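Local coordinates for D-methionine-binding lipoprotein MetQ (Escherichia coli, PDB 4YAH) that binds methionine as the substrate-binding lipoprotein of an ATP-driven D-methionine permease, at residues Asp125-Gln128 with Asp129-Val133. Numbering follows the deposited sequence.
Sequences DELQ and DGSQV
Ser131 grips the carbonyl oxygen of Gln128 twice, through its hydroxyl and through its backbone amide. The side-chain bond is the shorter, OG donating to Gln128 O over 2.7 Å, tilted 28° from the carbonyl plane. From the same face, but higher above that plane, Ser131 N gives the longer and bent bond to Gln128 O, 3.2 Å with an N-H...O angle of 138°. This backbone bond closes a type II beta turn from Gln128 to Ser131, in which Gly130 adopts the positive phi that glycine readily accepts. The serine hydroxyl reaches back over the turn because OG lies beside its own backbone N and anti to the carbonyl carbon (chi1 -77°).

Two waters extend the network. One donates to Ser131 OG and accepts from Gln128 N, 2.9 Å from each, so the hydroxyl acts as donor and acceptor at once. The other bridges the preceding peptide to the turn, donating to Leu127 O and to Asp129 OD1 at 2.7 and 2.8 Å, respectively.

Alongside these bonds, Leu127 CD1 lies 3.7 Å from Ser131 CB. Leu127 is buried and also packs on Leu177 and Ala197, whereas Gln128 and Asp129 remain exposed. With an alanine here in place of Ser131, Gln128 O would probably keep only the longer amide bond of the two, and the water on Gln128 N would lose the hydroxyl to which it donates.

The turn delivers the chain into strand 132-136, an inner strand of the five-stranded sheet, at the surface and far from the methionine pocket. Ser131 also touches Ala197 of strand 196-201, and its backbone bonds with Lys178. Two bonds to one carbonyl are consistent with a well-defined bend, with two waters adding further links between its peptides and side chains.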
# COMPACT_ATOMS: atom_id res chain seq x y z
N ASP A 125 -18.07 18.98 2.51
CA ASP A 125 -18.96 20.07 2.93
C ASP A 125 -19.13 20.10 4.44
O ASP A 125 -19.44 21.15 5.01
CB ASP A 125 -20.35 19.93 2.30
CG ASP A 125 -20.37 20.24 0.82
OD1 ASP A 125 -19.38 20.78 0.30
OD2 ASP A 125 -21.41 19.94 0.18
N GLU A 126 -18.98 18.94 5.07
CA GLU A 126 -19.20 18.79 6.50
C GLU A 126 -17.94 18.90 7.34
O GLU A 126 -17.99 18.79 8.57
CB GLU A 126 -19.83 17.44 6.83
CG GLU A 126 -21.12 17.08 6.13
CD GLU A 126 -21.44 15.59 6.34
OE1 GLU A 126 -21.67 15.18 7.50
OE2 GLU A 126 -21.43 14.82 5.36
N LEU A 127 -16.79 19.06 6.70
CA LEU A 127 -15.53 19.07 7.43
C LEU A 127 -15.36 20.38 8.20
O LEU A 127 -15.15 21.45 7.62
CB LEU A 127 -14.36 18.84 6.47
CG LEU A 127 -12.98 18.62 7.09
CD1 LEU A 127 -12.97 17.36 7.96
CD2 LEU A 127 -11.94 18.53 6.01
N GLN A 128 -15.42 20.29 9.52
CA GLN A 128 -15.29 21.46 10.38
C GLN A 128 -13.87 21.98 10.46
O GLN A 128 -12.89 21.21 10.39
CB GLN A 128 -15.78 21.16 11.79
CG GLN A 128 -17.16 20.62 11.85
CD GLN A 128 -17.61 20.49 13.28
OE1 GLN A 128 -17.72 21.48 13.99
NE2 GLN A 128 -17.84 19.27 13.71
N ASP A 129 -13.77 23.29 10.64
CA ASP A 129 -12.50 23.92 10.95
C ASP A 129 -11.88 23.24 12.16
O ASP A 129 -12.58 22.87 13.11
CB ASP A 129 -12.68 25.41 11.24
CG ASP A 129 -12.82 26.26 10.01
OD1 ASP A 129 -12.91 25.72 8.87
OD2 ASP A 129 -12.87 27.50 10.20
N GLY A 130 -10.56 23.08 12.12
CA GLY A 130 -9.83 22.52 13.24
C GLY A 130 -9.88 21.01 13.31
O GLY A 130 -9.37 20.42 14.26
N SER A 131 -10.47 20.37 12.31
CA SER A 131 -10.63 18.93 12.33
C SER A 131 -9.28 18.25 12.25
O SER A 131 -8.38 18.72 11.56
CB SER A 131 -11.50 18.46 11.17
OG SER A 131 -12.87 18.70 11.41
N GLN A 132 -9.14 17.13 12.97
CA GLN A 132 -7.96 16.29 12.79
C GLN A 132 -8.16 15.36 11.60
O GLN A 132 -9.22 14.74 11.44
CB GLN A 132 -7.67 15.49 14.06
CG GLN A 132 -7.23 16.37 15.23
CD GLN A 132 -6.96 15.56 16.47
OE1 GLN A 132 -6.67 14.37 16.39
NE2 GLN A 132 -7.08 16.20 17.63
N VAL A 133 -7.12 15.27 10.78
CA VAL A 133 -7.12 14.43 9.60
C VAL A 133 -5.94 13.48 9.74
O VAL A 133 -4.81 13.93 9.82
CB VAL A 133 -7.00 15.26 8.31
CG1 VAL A 133 -6.92 14.34 7.10
CG2 VAL A 133 -8.18 16.22 8.21
O HOH W 1 -14.76 24.15 7.55
O HOH W 2 -15.49 17.60 10.72